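Local coordinates for Keto/oxoacid ferredoxin oxidoreductase, gamma subunit (Geobacter sulfurreducens, PDB 3ON3), which probably serves as the gamma subunit of an oxidoreductase that couples oxidation of keto- or oxoacids to the reduction of ferredoxin, at residues Gly92-Val97 / Gly137-Leu142; Asp98-Thr103 / Ile117-Lys122. All coordinates share one frame; numbering follows the deposited sequence.

Contact 1: Gly92-Val97 / Gly137-Leu142; sequences GGVLLV and GAMVAL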
loop_
_atom_site.group_PDB
_atom_site.type_symbol
_atom_site.label_atom_id
_atom_site.label_comp_id
_atom_site.label_asym_id
_atom_site.label_seq_id
_atom_site.Cartn_x
_atom_site.Cartn_y
_atom_site.Cartn_z
ATOM N N GLY B 92 -13.223 24.319 -3.841
ATOM C CA GLY B 92 -11.959 25.012 -3.677
ATOM C C GLY B 92 -10.816 24.041 -3.421
ATOM O O GLY B 92 -9.675 24.450 -3.210
ATOM N N GLY B 93 -11.123 22.744 -3.440
ATOM C CA GLY B 93 -10.118 21.723 -3.224
ATOM C C GLY B 93 -9.216 21.602 -4.429
ATOM O O GLY B 93 -9.518 22.124 -5.498
ATOM N N VAL B 94 -8.095 20.913 -4.244
ATOM C CA VAL B 94 -7.103 20.728 -5.296
ATOM C C VAL B 94 -7.527 19.630 -6.261
ATOM O O VAL B 94 -7.818 18.505 -5.859
ATOM C CB VAL B 94 -5.700 20.408 -4.696
ATOM C CG1 VAL B 94 -4.768 19.787 -5.737
ATOM C CG2 VAL B 94 -5.085 21.662 -4.117
ATOM N N LEU B 95 -7.578 19.960 -7.541
ATOM C CA LEU B 95 -7.940 18.967 -8.534
ATOM C C LEU B 95 -6.834 18.848 -9.554
ATOM O O LEU B 95 -6.605 19.750 -10.321
ATOM C CB LEU B 95 -9.262 19.320 -9.212
ATOM C CG LEU B 95 -9.628 18.438 -10.417
ATOM C CD1 LEU B 95 -9.690 16.975 -10.025
ATOM C CD2 LEU B 95 -10.935 18.875 -11.076
ATOM N N LEU B 96 -6.130 17.725 -9.539
ATOM C CA LEU B 96 -5.041 17.489 -10.471
ATOM C C LEU B 96 -5.408 16.359 -11.407
ATOM O O LEU B 96 -5.697 15.232 -10.967
ATOM C CB LEU B 96 -3.755 17.142 -9.713
ATOM C CG LEU B 96 -2.558 16.633 -10.527
ATOM C CD1 LEU B 96 -1.939 17.758 -11.392
ATOM C CD2 LEU B 96 -1.513 16.023 -9.617
ATOM N N VAL B 97 -5.388 16.654 -12.699
ATOM C CA VAL B 97 -5.736 15.650 -13.697
ATOM C C VAL B 97 -4.652 15.546 -14.760
ATOM O O VAL B 97 -3.815 16.428 -14.868
ATOM C CB VAL B 97 -7.117 15.948 -14.352
ATOM C CG1 VAL B 97 -8.181 16.148 -13.280
ATOM C CG2 VAL B 97 -7.052 17.180 -15.262
ATOM N N GLY B 137 4.976 14.142 -7.364
ATOM C CA GLY B 137 5.719 15.402 -7.351
ATOM C C GLY B 137 4.757 16.562 -7.550
ATOM O O GLY B 137 4.822 17.598 -6.866
ATOM N N ALA B 138 3.829 16.377 -8.477
ATOM C CA ALA B 138 2.828 17.412 -8.735
ATOM C C ALA B 138 1.951 17.656 -7.508
ATOM O O ALA B 138 1.694 18.807 -7.158
ATOM C CB ALA B 138 1.991 17.061 -9.938
HETATM N N MSE B 139 1.515 16.577 -6.856
HETATM C CA MSE B 139 0.614 16.660 -5.706
HETATM C C MSE B 139 1.273 17.332 -4.513
HETATM O O MSE B 139 0.605 18.000 -3.727
HETATM C CB MSE B 139 0.153 15.260 -5.266
HETATM C CG MSE B 139 -1.228 14.890 -5.706
HETATM SE SE MSE B 139 -2.643 16.169 -5.224
HETATM C CE MSE B 139 -3.542 15.925 -6.904
ATOM N N VAL B 140 2.574 17.105 -4.360
ATOM C CA VAL B 140 3.355 17.726 -3.284
ATOM C C VAL B 140 3.459 19.226 -3.544
ATOM O O VAL B 140 3.207 20.030 -2.649
ATOM C CB VAL B 140 4.769 17.068 -3.149
ATOM C CG1 VAL B 140 5.679 17.838 -2.168
ATOM C CG2 VAL B 140 4.639 15.572 -2.731
ATOM N N ALA B 141 3.837 19.591 -4.771
ATOM C CA ALA B 141 3.865 20.998 -5.181
ATOM C C ALA B 141 2.546 21.719 -4.872
ATOM O O ALA B 141 2.551 22.758 -4.210
ATOM C CB ALA B 141 4.208 21.138 -6.660
ATOM N N LEU B 142 1.424 21.140 -5.306
ATOM C CA LEU B 142 0.112 21.796 -5.177
ATOM C C LEU B 142 -0.487 21.856 -3.765
ATOM O O LEU B 142 -1.146 22.819 -3.423
ATOM C CB LEU B 142 -0.917 21.177 -6.139
ATOM C CG LEU B 142 -0.628 21.244 -7.638
ATOM C CD1 LEU B 142 -1.613 20.385 -8.404
ATOM C CD2 LEU B 142 -0.640 22.707 -8.169
#

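Contact 2: Asp98-Thr103 / Ile117-Lys122; sequences DSDLVT and IINTAK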
loop_
_atom_site.group_PDB
_atom_site.type_symbol
_atom_site.label_atom_id
_atom_site.label_comp_id
_atom_site.label_asym_id
_atom_site.label_seq_id
_atom_site.Cartn_x
_atom_site.Cartn_y
_atom_site.Cartn_z
ATOM N N ASP B 98 -4.657 14.457 -15.523
ATOM C CA ASP B 98 -3.860 14.394 -16.738
ATOM C C ASP B 98 -4.642 15.046 -17.881
ATOM O O ASP B 98 -5.827 14.764 -18.072
ATOM C CB ASP B 98 -3.474 12.960 -17.090
ATOM C CG ASP B 98 -2.742 12.868 -18.423
ATOM O OD1 ASP B 98 -3.323 13.260 -19.449
ATOM O OD2 ASP B 98 -1.586 12.413 -18.453
ATOM N N SER B 99 -3.981 15.922 -18.633
ATOM C CA SER B 99 -4.683 16.758 -19.612
ATOM C C SER B 99 -4.950 16.072 -20.950
ATOM O O SER B 99 -5.846 16.477 -21.692
ATOM C CB SER B 99 -3.931 18.070 -19.841
ATOM O OG SER B 99 -2.648 17.824 -20.377
ATOM N N ASP B 100 -4.158 15.054 -21.263
ATOM C CA ASP B 100 -4.359 14.269 -22.474
ATOM C C ASP B 100 -5.598 13.394 -22.332
ATOM O O ASP B 100 -6.393 13.268 -23.261
ATOM C CB ASP B 100 -3.132 13.393 -22.751
ATOM C CG ASP B 100 -1.963 14.186 -23.314
ATOM O OD1 ASP B 100 -0.840 14.081 -22.772
ATOM O OD2 ASP B 100 -2.170 14.920 -24.303
ATOM N N LEU B 101 -5.760 12.812 -21.149
ATOM C CA LEU B 101 -6.768 11.797 -20.921
ATOM C C LEU B 101 -8.015 12.329 -20.238
ATOM O O LEU B 101 -9.110 11.827 -20.461
ATOM C CB LEU B 101 -6.169 10.657 -20.112
ATOM C CG LEU B 101 -5.139 9.860 -20.909
ATOM C CD1 LEU B 101 -3.893 9.603 -20.086
ATOM C CD2 LEU B 101 -5.746 8.563 -21.431
ATOM N N VAL B 102 -7.854 13.337 -19.394
ATOM C CA VAL B 102 -9.013 13.977 -18.802
ATOM C C VAL B 102 -9.313 15.225 -19.616
ATOM O O VAL B 102 -8.825 16.310 -19.309
ATOM C CB VAL B 102 -8.784 14.322 -17.320
ATOM C CG1 VAL B 102 -9.974 15.089 -16.753
ATOM C CG2 VAL B 102 -8.512 13.041 -16.509
ATOM N N THR B 103 -10.105 15.055 -20.671
ATOM C CA THR B 103 -10.408 16.139 -21.595
ATOM C C THR B 103 -11.719 16.820 -21.243
ATOM O O THR B 103 -11.940 17.975 -21.599
ATOM C CB THR B 103 -10.472 15.639 -23.047
ATOM O OG1 THR B 103 -11.452 14.599 -23.153
ATOM C CG2 THR B 103 -9.123 15.095 -23.479
ATOM N N ILE B 117 0.750 14.567 -17.435
ATOM C CA ILE B 117 1.393 13.706 -16.440
ATOM C C ILE B 117 1.960 12.417 -17.018
ATOM O O ILE B 117 3.121 12.068 -16.789
ATOM C CB ILE B 117 0.417 13.313 -15.320
ATOM C CG1 ILE B 117 -0.045 14.555 -14.551
ATOM C CG2 ILE B 117 1.085 12.333 -14.370
ATOM C CD1 ILE B 117 -1.234 14.325 -13.605
ATOM N N ILE B 118 1.122 11.694 -17.743
ATOM C CA ILE B 118 1.508 10.389 -18.256
ATOM C C ILE B 118 2.613 10.537 -19.298
ATOM O O ILE B 118 3.567 9.769 -19.330
ATOM C CB ILE B 118 0.285 9.627 -18.839
ATOM C CG1 ILE B 118 -0.459 8.883 -17.725
ATOM C CG2 ILE B 118 0.740 8.593 -19.825
ATOM C CD1 ILE B 118 -1.879 9.289 -17.533
ATOM N N ASN B 119 2.489 11.561 -20.128
ATOM C CA ASN B 119 3.399 11.769 -21.233
ATOM C C ASN B 119 4.712 12.374 -20.777
ATOM O O ASN B 119 5.752 12.166 -21.397
ATOM C CB ASN B 119 2.747 12.674 -22.264
ATOM C CG ASN B 119 3.178 12.343 -23.661
ATOM O OD1 ASN B 119 4.091 12.968 -24.202
ATOM N ND2 ASN B 119 2.536 11.343 -24.256
ATOM N N THR B 120 4.658 13.139 -19.696
ATOM C CA THR B 120 5.880 13.575 -19.040
ATOM C C THR B 120 6.688 12.329 -18.668
ATOM O O THR B 120 7.843 12.186 -19.067
ATOM C CB THR B 120 5.594 14.412 -17.777
ATOM O OG1 THR B 120 5.016 15.675 -18.150
ATOM C CG2 THR B 120 6.889 14.654 -17.000
ATOM N N ALA B 121 6.064 11.419 -17.920
ATOM C CA ALA B 121 6.720 10.182 -17.522
ATOM C C ALA B 121 7.247 9.433 -18.738
ATOM O O ALA B 121 8.401 8.987 -18.756
ATOM C CB ALA B 121 5.745 9.291 -16.731
ATOM N N LYS B 122 6.397 9.299 -19.755
ATOM C CA LYS B 122 6.727 8.484 -20.922
ATOM C C LYS B 122 7.809 9.097 -21.818
ATOM O O LYS B 122 8.742 8.413 -22.222
ATOM C CB LYS B 122 5.473 8.143 -21.743
ATOM C CG LYS B 122 5.734 7.090 -22.832
ATOM C CD LYS B 122 4.813 7.189 -24.054
ATOM C CE LYS B 122 5.363 6.310 -25.197
ATOM N NZ LYS B 122 4.674 6.459 -26.527
#

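Contact 1: Gly92-Val97 / Gly137-Leu142
L96 lays its two methyls over one side of the helix: CD2 rests on A138 CB at 3.7 Å, while CD1 meets L142 CD1 at 4.0 Å, the two leucine side chains crossing at about a right angle. CG of L96 is anti to the backbone N (chi1 170°), which carries it off the strand toward the helix. One turn of helix separates A138 from L142, and the forked leucine spans it. The selenomethionine M139 lies alongside L96, pointing the other way, with its CE methyl so close to CB of L96 that the exact placement there is doubtful. This is helix-on-sheet packing in an alpha/beta fold: strand 93-98 lies between strands 71-76 and 111-115, and helix 131-143 covers one face; segments 93-97 and 137-142 run nearly antiparallel, 155° between their directions. An alanine at L96 would probably open a gap over A138 and leave CD1 of L142 with less to pack against. Two residues back along the strand, V94 points to the same face and puts CG1 against L142 CB at 4.1 Å, while L95 turns to the other face, toward P106 and Y110. A178 of helix 164-181 also touches A138 and L142.

Contact 2: Asp98-Thr103 / Ile117-Lys122
D98 reaches across to the first turn of helix 117-125 and takes the backbone N-H of I118 on OD2, with N to OD2 at 2.9 Å. The bond is nearly straight, 169° at the hydrogen, and comes in close to the line of the C-O bond. CG of D98 is anti to its own backbone N (chi1 175°), which carries the carboxylate from the strand end toward the helix. The other oxygen turns back to its own loop: OD1 accepts from L101 N at 3.0 Å, on the anti side and 31° out of the carboxylate plane, with a weak second bond from D100 N. The L101 bond makes an Asx motif at the C-terminal end of strand 93-98, while the OD2 bond ties that end to the start of the helix that follows strand 111-115. The N-terminal end of that helix would probably help stabilise a negative charge on the carboxylate. Packing around buried D98 is tight: I117 brings CD1 to 3.9 Å from D98 N, and also touches L96 of the strand and V134 of helix 131-143. L101 and I118 meet through their CD1 methyls, too closely for the detail to be trusted. The solvent side is looser: exposed D100 has OD1 3.9 Å from N119 CB, a van der Waals touch, and the amide oxygen of N119 accepts from N123 ND2.

In the fold
Strand 93-98 runs through both contacts: V94 and L96 face helix 131-143 in contact 1, and its last residue opens contact 2. The centres lie 14 Å apart, contact 1 about 7 Å from the centre of the chain and contact 2 about 13 Å. In sequence the order is 92-97, 98-103, 117-122, 137-142, so contact 2 is nested inside the loop that contact 1 closes. The two meet where I117 CD1 approaches V97 O at 3.6 Å, and V97 also packs on V102. Helices 117-125 and 131-143 follow each other in the chain, and together the contacts bind both to one strand of the six-stranded mixed sheet.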